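Side-chain contacts in putative methyltransferase (Porphyromonas gingivalis, PDB 3LL7), which probably transfers a methyl group from S-adenosylmethionine to a substrate not yet identified, possibly RNA: residues K19-Q24 against N34-E39; S88-E93 against L241-L246; H133-L138 against V145-G150; I213-T218 against Q226-V231; T394-A397 against K401-L404. One frame throughout, in Å; residues are numbered along the deposited sequence. Where two conformers were deposited one is given.

Contacts 2, 3 and 4 all reach one mixed sheet, whose strand order fits a class I methyltransferase core. Contact 3 lies toward one end of it. Contacts 2 and 4 lie on neighbouring strands 236-244 and 225-233 and touch each other; their centres are 14 Å apart. The centre of contact 3 is 22 Å from that of contact 2. Along the chain, contacts 3 and 4 are both nested in the loop that contact 2 closes. Contact 1 comes first, in the N-terminal helical region. Contact 5 comes last, in a separate seven-stranded sheet. The centres of contacts 1 and 5 are 61 Å apart, on opposite sides of the chain's centre, so the probable catalytic core sits between two accessory regions.

Contact 1 (K19-Q24 against N34-E39); sequences KLYANQ and NDIPPE
Helix 8-20 gives way at Tyr21 to a type I beta turn, Tyr21 to Gln24, which brings the Tyr21 CA within 7.6 Å of the Asn34 CA. The Tyr21 ring carries most of the contact. Asn34 CB sits over one face, 3.4 Å from the ring centroid and 16° off the normal, a CH-pi contact. The opposite face is covered by Leu20 CG, so the ring is held between the two. Ile36 runs alongside the ring, pointing the other way, with its CD1 3.8 Å from Tyr21 CD2. At the far end of the ring, Asp35 N donates to Tyr21 OH at 3.1 Å and 159°. This bond probably helps to fix the hydroxyl end of the ring.

In the conformer given, Asn34 CG stands between its own backbone N and carbonyl carbon (chi1 56°). From there Asn34 OD1 accepts from Ile36 N at 3.1 Å, which makes an Asx turn. The amide nitrogen, Asn34 ND2, makes two weak bonds, to Gln24 OE1 at 3.4 Å and to Ile29 O. Gln24 is tied more firmly through NE2 to Ser33 O.

Helix 26-31 meets both segments: Tyr21, Gln24 and Ile36 all touch its Ile29. Ile36 also rests on Trp17 of helix 8-20 and Val44 of helix 38-57, so the loop joins three helices of the N-terminal region.

Contact 2 (S88-E93 against L241-L246); sequences SRFIRE and LVRMSL
Arg243 NH2 is gripped by two groups, Glu248 OE2 in a salt bridge and Ser204 OG in a hydrogen bond, while the Arg243 CD methylene meets the Phe90 ring. Arg243 NE makes a second salt bridge, to Glu227 OE2. The guanidinium group is therefore tied at both NE and NH2, which should restrict its rotation. Its positive charge is probably well balanced by the two carboxylates.

The aliphatic part of Arg243 leaves the strand with CG anti to the backbone N (chi1 -177°). Its CD lies at the ring edge, near the plane, 4.3 Å from Phe90 CD1. At the corner across the ring, Leu241 CD1 reaches Phe90 CE2 at 3.9 Å from an oblique direction. Leu241 and Arg243 are two apart on the strand and both point toward the loop, so Phe90 is met by both.

The strand is 236-244, which runs antiparallel to both its neighbours, 204-209 and 225-233. This matches the reversed seventh strand of a class I methyltransferase sheet. The loop 88-93 leads into strand 96-99, the first strand of that sheet, and Phe90 thus bridges the start of the core to its late hairpin.

The ring has further company on the neighbouring strand 225-233. It touches the Glu227 side chain there, and it makes an edge-to-face pair with the ring of His229.

Contact 3 (H133-L138 against V145-G150); sequences HNIPLL and VNILTG
Where Pro136 CD meets Ile147 CD1 across the contact, at 4.3 Å, the flat group nearby is the ring of His133, which leaves the helix on the side away from the strand. Asn134 OD1 lies at the edge of the His133 ring, in its plane. The two ring nitrogens bond outward: ND1 to Glu8 OE1, NE2 to Ser66 O. These bonds fix the tilt of the ring and tie the helix to Glu8 of helix 8-20 and to the loop at Ser66.

The contact itself is apolar. Ile135 and Ile147 reach toward each other tip to tip, and Ile147 CD1 comes 4.0 Å from Ile135 CB. The Ile147 chain puts its CG1 anti to the carbonyl carbon (chi1 -60°) and extends beyond it (chi2 155°), which carries CD1 to the helix. Ile135 CG2 serves both strand residues. It lies 4.0 Å from Val145 CG2 and 4.1 Å from Ile147 CD1. Val145 and Ile135 cross at a slant, and Val145 uses one methyl only. Pro136 sits at the exposed border of the patch.

Around the patch, Ile135 and Ile147 both touch Tyr120 of strand 117-122. Ile135 and Val145 share Phe108 of helix 106-112.

The axes of the helix and strand segments are 9.9 Å apart and run nearly antiparallel, at 162°. Strands 117-122 and 144-149 are parallel neighbours joined by helix 125-138. This is a beta-alpha-beta crossover, the repeating unit of the Rossmann-like sheet in class I methyltransferases.

Contact 4 (I213-T218 against Q226-V231); sequences IDLWDT and QELHVV
This is a buried helix-on-sheet contact, in which the first turn of helix 215-221 lies against strand 225-233. Leu215 and Leu228 carry it and cross at a slant. Leu228 CD2 comes 3.9 Å from Leu215 CD2 and equally near its CG. Leu228 reaches the helix because its CG is anti to the backbone N (chi1 -174°), and its second methyl, CD1, meets Thr218 CG2 at 4.1 Å. Val230, on the same side of the strand, approaches Leu215 at about a right angle. Its CG2 is 4.1 Å from Leu215 CD2.

The helix start is well capped. Asp214 holds the N-cap position, and its OD2 accepts from Asp217 N at 2.8 Å through the anti lone pair. Asp214 O takes two donors, Thr218 N and Thr218 OG1, from opposite faces of its carbonyl plane. The OG1 bond is 2.9 Å long. It occupies the hydroxyl and leaves the methyl of Thr218 to face Leu228.

On the other side of the strand Glu227 and His229 form a polar pair. His229 NE2 donates to Glu227 OE1 at 2.8 Å and 172°. The oxygen lies in the imidazole plane but is met from above its own carboxylate plane, 57° out. His229 ND1 bonds to Tyr86 OH, and the ring stacks on His259, which should restrain its orientation.

Helix 215-221 connects strand 204-209 to strand 225-233, with the antiparallel strand 236-244 between them. That arrangement matches the fifth strand, connecting helix and sixth strand of a class I methyltransferase core.

Contact 5 (T394-A397 against K401-L404); sequences TTMA and KVLL. With FMT (formic acid), chain J.
Thr394 and Val402 stand side by side on one face of the hairpin, pointing the same way, with their CG2 methyls 3.7 Å apart. In both residues CG2 lies between the backbone N and the carbonyl carbon. Their backbones form an antiparallel hydrogen-bonded pair. Thr394 N donates to Val402 O at 3.0 Å, and Val402 N to Thr394 O at 2.9 Å. The selenomethionine Met396 bends at chi2 and chi3 and crosses Val402 at about a right angle, with SE 3.9 Å from Val402 CG2. Leu404 CD1 comes at a slant to 4.1 Å from Thr394 CG2. The Thr394 and Val402 face meets Leu319, Leu325 and Ile345 on other strands of the same sheet.

Thr395 and Lys401 form the next, non-hydrogen-bonded pair, and their side chains lie on the other face. The lysine chain bends at chi2 (-66°) and returns over Thr395. Lys401 NZ then donates to Thr395 OG1 at 2.8 Å. The same hydroxyl bonds to Asn369 O, so it has two partners. Thr394 OG1 bonds to Arg368 O, so both threonines tie the hairpin 389-408 to the end of strand 364-368 and the residue after it.

A formate, probably from the crystallisation liquor, accepts a weak bond from Lys401 NZ through O1, at 3.3 Å. Asn322 and Asn369 also hold it through their ND2 atoms. The Lys401 ammonium thus helps to hold a small additive, and no natural ligand follows from it.

Contact 1 (K19-Q24 against N34-E39)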
# COMPACT_ATOMS: atom_id res chain seq x y z
N LYS A 19 -28.77 -12.44 -2.30
CA LYS A 19 -29.34 -11.87 -1.09
C LYS A 19 -30.49 -12.70 -0.51
O LYS A 19 -30.54 -12.98 0.70
CB LYS A 19 -29.82 -10.44 -1.38
CG LYS A 19 -30.58 -9.79 -0.24
CD LYS A 19 -30.83 -8.30 -0.49
CE LYS A 19 -31.64 -7.69 0.65
NZ LYS A 19 -31.77 -6.21 0.48
N LEU A 20 -31.44 -13.08 -1.37
CA LEU A 20 -32.61 -13.87 -0.94
C LEU A 20 -32.16 -15.19 -0.29
O LEU A 20 -32.72 -15.62 0.71
CB LEU A 20 -33.53 -14.15 -2.14
CG LEU A 20 -34.80 -14.94 -1.83
CD1 LEU A 20 -35.64 -14.16 -0.85
CD2 LEU A 20 -35.60 -15.22 -3.11
N TYR A 21 -31.12 -15.80 -0.86
CA TYR A 21 -30.70 -17.13 -0.42
C TYR A 21 -29.38 -17.07 0.33
O TYR A 21 -28.66 -18.07 0.43
CB TYR A 21 -30.64 -18.12 -1.60
CG TYR A 21 -31.97 -18.30 -2.29
CD1 TYR A 21 -33.05 -18.90 -1.62
CD2 TYR A 21 -32.18 -17.84 -3.60
CE1 TYR A 21 -34.29 -19.06 -2.24
CE2 TYR A 21 -33.43 -18.00 -4.24
CZ TYR A 21 -34.48 -18.60 -3.55
OH TYR A 21 -35.72 -18.75 -4.14
N ALA A 22 -29.09 -15.90 0.90
CA ALA A 22 -27.81 -15.63 1.57
C ALA A 22 -27.41 -16.66 2.63
O ALA A 22 -26.22 -16.89 2.84
CB ALA A 22 -27.80 -14.23 2.18
N ASN A 23 -28.40 -17.29 3.26
CA ASN A 23 -28.13 -18.21 4.38
C ASN A 23 -27.81 -19.65 3.94
O ASN A 23 -27.57 -20.53 4.78
CB ASN A 23 -29.28 -18.19 5.41
CG ASN A 23 -30.61 -18.74 4.86
OD1 ASN A 23 -30.79 -18.91 3.64
ND2 ASN A 23 -31.55 -19.02 5.77
N GLN A 24 -27.85 -19.89 2.63
CA GLN A 24 -27.47 -21.20 2.10
C GLN A 24 -25.97 -21.24 1.77
O GLN A 24 -25.41 -20.26 1.28
CB GLN A 24 -28.31 -21.53 0.87
CG GLN A 24 -29.82 -21.53 1.16
CD GLN A 24 -30.65 -22.08 0.04
OE1 GLN A 24 -30.13 -22.55 -0.97
NE2 GLN A 24 -31.97 -22.01 0.20
N ASN A 34 -34.27 -23.73 -4.01
CA ASN A 34 -34.48 -22.36 -4.37
C ASN A 34 -34.98 -22.30 -5.81
O ASN A 34 -35.05 -23.29 -6.53
CB ASN A 34 -33.19 -21.56 -4.17
CG ASN A 34 -32.04 -22.13 -4.95
OD1 ASN A 34 -32.13 -22.27 -6.17
ND2 ASN A 34 -30.96 -22.49 -4.25
N ASP A 35 -35.33 -21.09 -6.19
CA ASP A 35 -35.90 -20.70 -7.50
C ASP A 35 -34.85 -20.23 -8.51
O ASP A 35 -35.18 -19.56 -9.50
CB ASP A 35 -36.90 -19.60 -7.29
CG ASP A 35 -38.09 -20.06 -6.47
OD1 ASP A 35 -38.50 -21.24 -6.61
OD2 ASP A 35 -38.60 -19.25 -5.69
N ILE A 36 -33.59 -20.55 -8.25
CA ILE A 36 -32.52 -20.16 -9.16
C ILE A 36 -32.44 -21.14 -10.33
O ILE A 36 -32.28 -22.34 -10.11
CB ILE A 36 -31.15 -20.10 -8.45
CG1 ILE A 36 -31.22 -19.28 -7.16
CG2 ILE A 36 -30.05 -19.58 -9.41
CD1 ILE A 36 -30.04 -19.51 -6.24
N PRO A 37 -32.54 -20.64 -11.58
CA PRO A 37 -32.42 -21.56 -12.69
C PRO A 37 -31.05 -22.22 -12.64
O PRO A 37 -30.09 -21.60 -12.14
CB PRO A 37 -32.54 -20.66 -13.93
CG PRO A 37 -33.35 -19.52 -13.47
CD PRO A 37 -32.97 -19.30 -12.01
N PRO A 38 -30.94 -23.47 -13.13
CA PRO A 38 -29.70 -24.24 -13.06
C PRO A 38 -28.49 -23.47 -13.57
O PRO A 38 -27.43 -23.50 -12.93
CB PRO A 38 -29.97 -25.43 -13.99
CG PRO A 38 -31.44 -25.60 -13.96
CD PRO A 38 -32.00 -24.20 -13.85
N GLU A 39 -28.65 -22.77 -14.70
CA GLU A 39 -27.53 -22.08 -15.33
C GLU A 39 -26.97 -20.89 -14.53
O GLU A 39 -25.88 -20.41 -14.84
CB GLU A 39 -27.87 -21.69 -16.78
CG GLU A 39 -28.92 -20.61 -16.95
CD GLU A 39 -30.37 -21.15 -17.00
OE1 GLU A 39 -30.67 -22.25 -16.48
OE2 GLU A 39 -31.23 -20.46 -17.59

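Contact 2 (S88-E93 against L241-L246)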
# COMPACT_ATOMS: atom_id res chain seq x y z
N SER A 88 -7.02 10.09 -3.38
CA SER A 88 -7.93 11.20 -3.69
C SER A 88 -7.27 12.57 -3.42
O SER A 88 -7.68 13.57 -4.01
CB SER A 88 -9.27 11.07 -2.96
OG SER A 88 -9.11 11.41 -1.59
N ARG A 89 -6.25 12.60 -2.55
CA ARG A 89 -5.51 13.84 -2.26
C ARG A 89 -4.74 14.41 -3.46
O ARG A 89 -4.39 15.58 -3.45
CB ARG A 89 -4.56 13.66 -1.07
CG ARG A 89 -3.35 12.76 -1.33
CD ARG A 89 -2.12 13.51 -1.82
NE ARG A 89 -1.38 14.14 -0.73
CZ ARG A 89 -0.36 14.96 -0.94
NH1 ARG A 89 0.03 15.21 -2.18
NH2 ARG A 89 0.28 15.51 0.09
N PHE A 90 -4.48 13.58 -4.48
CA PHE A 90 -3.80 14.05 -5.71
C PHE A 90 -4.76 14.75 -6.69
O PHE A 90 -4.32 15.42 -7.62
CB PHE A 90 -3.10 12.91 -6.45
CG PHE A 90 -1.91 12.34 -5.72
CD1 PHE A 90 -0.62 12.83 -5.97
CD2 PHE A 90 -2.08 11.33 -4.78
CE1 PHE A 90 0.48 12.31 -5.30
CE2 PHE A 90 -0.98 10.81 -4.10
CZ PHE A 90 0.30 11.30 -4.35
N ILE A 91 -6.05 14.62 -6.45
CA ILE A 91 -7.04 15.01 -7.45
C ILE A 91 -7.84 16.24 -7.02
O ILE A 91 -8.62 16.17 -6.07
CB ILE A 91 -8.02 13.83 -7.75
CG1 ILE A 91 -7.26 12.51 -7.99
CG2 ILE A 91 -8.99 14.18 -8.93
CD1 ILE A 91 -6.28 12.51 -9.17
N ARG A 92 -7.67 17.36 -7.71
CA ARG A 92 -8.47 18.57 -7.45
C ARG A 92 -9.97 18.34 -7.65
O ARG A 92 -10.38 17.64 -8.57
CB ARG A 92 -8.01 19.74 -8.32
CG ARG A 92 -6.73 20.40 -7.86
CD ARG A 92 -6.49 21.72 -8.64
NE ARG A 92 -6.90 22.95 -7.93
CZ ARG A 92 -7.98 23.67 -8.21
NH1 ARG A 92 -8.81 23.30 -9.18
NH2 ARG A 92 -8.25 24.76 -7.50
N GLU A 93 -10.78 18.93 -6.77
CA GLU A 93 -12.24 18.78 -6.83
C GLU A 93 -12.78 19.32 -8.16
O GLU A 93 -12.41 20.41 -8.58
CB GLU A 93 -12.88 19.51 -5.63
CG GLU A 93 -14.41 19.52 -5.61
CD GLU A 93 -15.02 18.17 -5.24
OE1 GLU A 93 -14.51 17.52 -4.29
OE2 GLU A 93 -16.00 17.76 -5.90
N LEU A 241 3.58 5.60 -5.24
CA LEU A 241 2.81 6.41 -6.17
C LEU A 241 3.75 7.42 -6.74
O LEU A 241 4.51 8.06 -6.00
CB LEU A 241 1.68 7.10 -5.42
CG LEU A 241 0.59 6.20 -4.90
CD1 LEU A 241 -0.30 6.97 -3.92
CD2 LEU A 241 -0.26 5.70 -6.08
N VAL A 242 3.74 7.54 -8.06
CA VAL A 242 4.61 8.51 -8.71
C VAL A 242 3.75 9.46 -9.51
O VAL A 242 2.82 9.02 -10.19
CB VAL A 242 5.58 7.80 -9.64
CG1 VAL A 242 6.49 8.79 -10.27
CG2 VAL A 242 6.41 6.76 -8.88
N ARG A 243 4.00 10.76 -9.41
CA ARG A 243 3.30 11.72 -10.27
C ARG A 243 4.28 12.33 -11.25
O ARG A 243 5.37 12.76 -10.85
CB ARG A 243 2.62 12.80 -9.44
CG ARG A 243 1.79 13.79 -10.31
CD ARG A 243 1.03 14.76 -9.43
NE ARG A 243 1.92 15.68 -8.72
CZ ARG A 243 2.44 16.78 -9.26
NH1 ARG A 243 3.23 17.58 -8.53
NH2 ARG A 243 2.18 17.11 -10.53
N MSE A 244 3.89 12.34 -12.53
CA MSE A 244 4.67 12.93 -13.62
C MSE A 244 3.90 14.06 -14.27
O MSE A 244 2.67 14.01 -14.35
CB MSE A 244 5.00 11.92 -14.72
CG MSE A 244 6.13 11.00 -14.36
SE MSE A 244 6.01 9.34 -15.31
CE MSE A 244 4.45 8.73 -14.34
N SER A 245 4.61 15.08 -14.74
CA SER A 245 3.95 16.21 -15.34
C SER A 245 4.95 16.98 -16.19
O SER A 245 6.05 17.29 -15.72
CB SER A 245 3.36 17.11 -14.24
OG SER A 245 2.66 18.21 -14.79
N LEU A 246 4.57 17.22 -17.45
CA LEU A 246 5.32 18.12 -18.38
C LEU A 246 5.06 19.58 -18.03
O LEU A 246 5.72 20.50 -18.52
CB LEU A 246 4.87 17.90 -19.82
CG LEU A 246 5.35 16.75 -20.71
CD1 LEU A 246 4.71 16.89 -22.10
CD2 LEU A 246 6.86 16.72 -20.86

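Contact 3 (H133-L138 against V145-G150)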
# COMPACT_ATOMS: atom_id res chain seq x y z
N HIS A 133 -21.71 -2.20 -14.12
CA HIS A 133 -22.82 -2.33 -13.16
C HIS A 133 -22.54 -1.64 -11.79
O HIS A 133 -23.40 -0.92 -11.26
CB HIS A 133 -23.12 -3.82 -12.94
CG HIS A 133 -24.15 -4.09 -11.88
ND1 HIS A 133 -25.50 -4.12 -12.15
CD2 HIS A 133 -24.02 -4.36 -10.56
CE1 HIS A 133 -26.16 -4.39 -11.03
NE2 HIS A 133 -25.28 -4.53 -10.06
N ASN A 134 -21.37 -1.90 -11.23
CA ASN A 134 -21.01 -1.48 -9.87
C ASN A 134 -20.74 0.00 -9.75
O ASN A 134 -21.18 0.65 -8.78
CB ASN A 134 -19.78 -2.24 -9.36
CG ASN A 134 -20.06 -3.71 -9.12
OD1 ASN A 134 -21.20 -4.11 -8.84
ND2 ASN A 134 -19.02 -4.52 -9.18
N ILE A 135 -19.99 0.54 -10.72
CA ILE A 135 -19.53 1.94 -10.62
C ILE A 135 -20.69 2.93 -10.36
O ILE A 135 -20.61 3.72 -9.41
CB ILE A 135 -18.56 2.35 -11.78
CG1 ILE A 135 -17.17 1.74 -11.55
CG2 ILE A 135 -18.48 3.88 -11.94
CD1 ILE A 135 -16.21 1.80 -12.80
N PRO A 136 -21.79 2.87 -11.16
CA PRO A 136 -22.90 3.79 -10.88
C PRO A 136 -23.58 3.61 -9.51
O PRO A 136 -24.20 4.55 -9.02
CB PRO A 136 -23.91 3.51 -12.00
CG PRO A 136 -23.11 2.91 -13.08
CD PRO A 136 -22.04 2.10 -12.39
N LEU A 137 -23.47 2.44 -8.89
CA LEU A 137 -24.02 2.23 -7.55
C LEU A 137 -23.12 2.80 -6.45
O LEU A 137 -23.52 2.90 -5.27
CB LEU A 137 -24.26 0.74 -7.31
CG LEU A 137 -25.12 0.07 -8.39
CD1 LEU A 137 -25.09 -1.42 -8.26
CD2 LEU A 137 -26.56 0.61 -8.32
N LEU A 138 -21.89 3.14 -6.82
CA LEU A 138 -20.91 3.59 -5.84
C LEU A 138 -20.58 5.08 -5.92
O LEU A 138 -19.97 5.62 -5.00
CB LEU A 138 -19.61 2.78 -5.97
CG LEU A 138 -19.70 1.30 -5.57
CD1 LEU A 138 -18.73 0.45 -6.39
CD2 LEU A 138 -19.51 1.12 -4.06
N VAL A 145 -19.56 9.44 -15.84
CA VAL A 145 -18.53 8.44 -16.19
C VAL A 145 -18.76 7.69 -17.52
O VAL A 145 -19.88 7.56 -17.98
CB VAL A 145 -18.27 7.40 -15.05
CG1 VAL A 145 -17.74 8.10 -13.81
CG2 VAL A 145 -19.51 6.58 -14.74
N ASN A 146 -17.68 7.22 -18.12
CA ASN A 146 -17.74 6.42 -19.33
C ASN A 146 -16.92 5.17 -19.02
O ASN A 146 -15.75 5.25 -18.65
CB ASN A 146 -17.14 7.21 -20.51
CG ASN A 146 -17.35 6.53 -21.86
OD1 ASN A 146 -17.94 5.46 -21.96
ND2 ASN A 146 -16.86 7.18 -22.92
N ILE A 147 -17.56 4.01 -19.12
CA ILE A 147 -16.95 2.77 -18.69
C ILE A 147 -16.67 1.92 -19.95
O ILE A 147 -17.59 1.41 -20.59
CB ILE A 147 -17.87 2.07 -17.69
CG1 ILE A 147 -18.11 2.99 -16.46
CG2 ILE A 147 -17.29 0.74 -17.25
CD1 ILE A 147 -19.41 2.72 -15.72
N LEU A 148 -15.40 1.82 -20.33
CA LEU A 148 -15.03 1.24 -21.61
C LEU A 148 -14.31 -0.10 -21.50
O LEU A 148 -13.50 -0.30 -20.61
CB LEU A 148 -14.14 2.21 -22.39
CG LEU A 148 -14.66 3.58 -22.80
CD1 LEU A 148 -13.50 4.39 -23.34
CD2 LEU A 148 -15.83 3.50 -23.83
N THR A 149 -14.61 -1.01 -22.42
CA THR A 149 -13.92 -2.29 -22.48
C THR A 149 -12.83 -2.22 -23.53
O THR A 149 -13.06 -1.73 -24.64
CB THR A 149 -14.90 -3.41 -22.86
OG1 THR A 149 -15.90 -3.52 -21.84
CG2 THR A 149 -14.16 -4.79 -23.05
N GLY A 150 -11.65 -2.74 -23.19
CA GLY A 150 -10.58 -2.94 -24.17
C GLY A 150 -9.25 -2.37 -23.72
O GLY A 150 -9.13 -1.89 -22.61

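Contact 4 (I213-T218 against Q226-V231)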
# COMPACT_ATOMS: atom_id res chain seq x y z
N ILE A 213 9.27 -2.60 -6.38
CA ILE A 213 10.08 -1.79 -7.29
C ILE A 213 11.09 -0.98 -6.52
O ILE A 213 10.79 -0.45 -5.46
CB ILE A 213 9.22 -0.83 -8.16
CG1 ILE A 213 8.03 -1.56 -8.78
CG2 ILE A 213 10.05 -0.21 -9.31
CD1 ILE A 213 8.37 -2.33 -10.01
N ASP A 214 12.30 -0.90 -7.06
CA ASP A 214 13.36 -0.10 -6.48
C ASP A 214 13.05 1.39 -6.68
O ASP A 214 12.75 1.81 -7.81
CB ASP A 214 14.68 -0.47 -7.16
CG ASP A 214 15.88 0.14 -6.50
OD1 ASP A 214 16.30 -0.40 -5.46
OD2 ASP A 214 16.41 1.14 -7.03
N LEU A 215 13.13 2.19 -5.61
CA LEU A 215 12.91 3.64 -5.71
C LEU A 215 13.88 4.31 -6.65
O LEU A 215 13.47 5.12 -7.47
CB LEU A 215 13.01 4.35 -4.35
CG LEU A 215 11.72 4.65 -3.64
CD1 LEU A 215 11.27 3.37 -2.97
CD2 LEU A 215 11.93 5.74 -2.59
N TRP A 216 15.17 3.98 -6.51
CA TRP A 216 16.18 4.64 -7.30
C TRP A 216 16.04 4.24 -8.77
O TRP A 216 16.08 5.10 -9.65
CB TRP A 216 17.59 4.39 -6.73
CG TRP A 216 18.66 5.27 -7.32
CD1 TRP A 216 19.81 4.86 -7.94
CD2 TRP A 216 18.66 6.71 -7.38
NE1 TRP A 216 20.53 5.95 -8.37
CE2 TRP A 216 19.85 7.10 -8.04
CE3 TRP A 216 17.78 7.71 -6.94
CZ2 TRP A 216 20.18 8.44 -8.27
CZ3 TRP A 216 18.12 9.04 -7.17
CH2 TRP A 216 19.30 9.39 -7.82
N ASP A 217 15.78 2.96 -9.02
CA ASP A 217 15.51 2.49 -10.39
C ASP A 217 14.36 3.28 -11.00
O ASP A 217 14.45 3.74 -12.14
CB ASP A 217 15.17 1.00 -10.42
CG ASP A 217 14.97 0.45 -11.85
OD1 ASP A 217 15.97 0.35 -12.59
OD2 ASP A 217 13.82 0.11 -12.22
N THR A 218 13.27 3.44 -10.24
CA THR A 218 12.14 4.23 -10.69
C THR A 218 12.55 5.66 -11.04
O THR A 218 12.20 6.15 -12.11
CB THR A 218 11.00 4.27 -9.65
OG1 THR A 218 10.56 2.94 -9.36
CG2 THR A 218 9.81 5.11 -10.15
N GLN A 226 7.59 14.33 -10.53
CA GLN A 226 7.49 15.48 -9.64
C GLN A 226 7.52 15.13 -8.16
O GLN A 226 7.91 15.94 -7.34
CB GLN A 226 6.21 16.26 -9.93
CG GLN A 226 6.20 16.89 -11.33
CD GLN A 226 7.32 17.89 -11.54
OE1 GLN A 226 7.56 18.77 -10.70
NE2 GLN A 226 8.01 17.77 -12.67
N GLU A 227 7.06 13.92 -7.84
CA GLU A 227 7.03 13.43 -6.45
C GLU A 227 6.85 11.92 -6.45
O GLU A 227 6.23 11.37 -7.37
CB GLU A 227 5.91 14.11 -5.62
CG GLU A 227 4.49 14.04 -6.23
CD GLU A 227 3.45 14.82 -5.41
OE1 GLU A 227 3.58 14.93 -4.18
OE2 GLU A 227 2.51 15.35 -6.01
N LEU A 228 7.37 11.24 -5.42
CA LEU A 228 7.18 9.80 -5.27
C LEU A 228 6.73 9.56 -3.82
O LEU A 228 7.34 10.07 -2.88
CB LEU A 228 8.50 9.06 -5.60
CG LEU A 228 8.48 7.53 -5.62
CD1 LEU A 228 9.58 6.95 -6.48
CD2 LEU A 228 8.57 6.95 -4.15
N HIS A 229 5.64 8.82 -3.63
CA HIS A 229 5.12 8.59 -2.29
C HIS A 229 5.27 7.11 -1.96
O HIS A 229 4.89 6.25 -2.79
CB HIS A 229 3.63 8.95 -2.24
CG HIS A 229 3.36 10.42 -2.33
ND1 HIS A 229 2.48 11.06 -1.49
CD2 HIS A 229 3.85 11.37 -3.16
CE1 HIS A 229 2.44 12.34 -1.79
NE2 HIS A 229 3.26 12.56 -2.80
N VAL A 230 5.80 6.81 -0.78
CA VAL A 230 5.89 5.42 -0.31
C VAL A 230 4.79 5.27 0.72
O VAL A 230 4.80 5.96 1.76
CB VAL A 230 7.26 5.11 0.33
CG1 VAL A 230 7.29 3.66 0.86
CG2 VAL A 230 8.37 5.37 -0.69
N VAL A 231 3.77 4.47 0.38
CA VAL A 231 2.55 4.48 1.22
C VAL A 231 2.37 3.17 1.97
O VAL A 231 2.16 2.11 1.35
CB VAL A 231 1.29 4.78 0.34
CG1 VAL A 231 0.02 4.83 1.20
CG2 VAL A 231 1.48 6.10 -0.46

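Contact 5 (T394-A397 against K401-L404)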
# COMPACT_ATOMS: atom_id res chain seq x y z
N THR A 394 19.97 -6.24 18.08
CA THR A 394 20.53 -5.22 17.20
C THR A 394 22.04 -5.16 17.39
O THR A 394 22.60 -5.96 18.16
CB THR A 394 19.82 -3.85 17.42
OG1 THR A 394 20.17 -2.93 16.36
CG2 THR A 394 20.14 -3.25 18.78
N THR A 395 22.66 -4.22 16.67
CA THR A 395 24.11 -4.06 16.64
C THR A 395 24.44 -2.60 16.84
O THR A 395 23.86 -1.71 16.16
CB THR A 395 24.67 -4.51 15.28
OG1 THR A 395 24.24 -5.85 15.03
CG2 THR A 395 26.22 -4.45 15.28
N MSE A 396 25.37 -2.34 17.77
CA MSE A 396 25.81 -0.98 18.08
C MSE A 396 26.91 -0.56 17.08
O MSE A 396 27.37 -1.38 16.29
CB MSE A 396 26.35 -0.90 19.54
CG MSE A 396 25.38 -1.45 20.59
SE MSE A 396 23.65 -0.58 20.52
CE MSE A 396 24.13 1.18 21.12
N ALA A 397 27.35 0.70 17.15
CA ALA A 397 28.19 1.28 16.10
C ALA A 397 29.53 0.56 15.96
O ALA A 397 30.10 0.54 14.87
CB ALA A 397 28.41 2.76 16.38
N LYS A 401 26.96 -6.93 19.21
CA LYS A 401 25.60 -7.36 19.17
C LYS A 401 25.04 -7.29 20.57
O LYS A 401 25.72 -7.73 21.54
CB LYS A 401 25.52 -8.83 18.66
CG LYS A 401 26.22 -9.11 17.29
CD LYS A 401 25.53 -8.39 16.10
CE LYS A 401 26.41 -8.33 14.79
NZ LYS A 401 25.71 -7.68 13.59
N VAL A 402 23.80 -6.82 20.67
CA VAL A 402 23.15 -6.62 21.97
C VAL A 402 21.70 -7.03 21.88
O VAL A 402 21.12 -7.05 20.78
CB VAL A 402 23.22 -5.12 22.42
CG1 VAL A 402 24.68 -4.70 22.64
CG2 VAL A 402 22.53 -4.16 21.40
N LEU A 403 21.12 -7.30 23.04
CA LEU A 403 19.66 -7.40 23.18
C LEU A 403 19.20 -6.24 24.04
O LEU A 403 19.80 -5.93 25.10
CB LEU A 403 19.26 -8.74 23.88
CG LEU A 403 19.48 -9.96 22.96
CD1 LEU A 403 19.43 -11.27 23.76
CD2 LEU A 403 18.39 -9.99 21.93
N LEU A 404 18.14 -5.58 23.57
CA LEU A 404 17.52 -4.50 24.37
C LEU A 404 16.19 -4.98 24.89
O LEU A 404 15.37 -5.52 24.14
CB LEU A 404 17.30 -3.24 23.52
CG LEU A 404 18.45 -2.76 22.60
CD1 LEU A 404 17.96 -1.50 21.82
CD2 LEU A 404 19.68 -2.43 23.47
C FMT J . 26.94 -5.19 10.32
O1 FMT J . 26.66 -5.35 11.51
O2 FMT J . 26.11 -5.00 9.43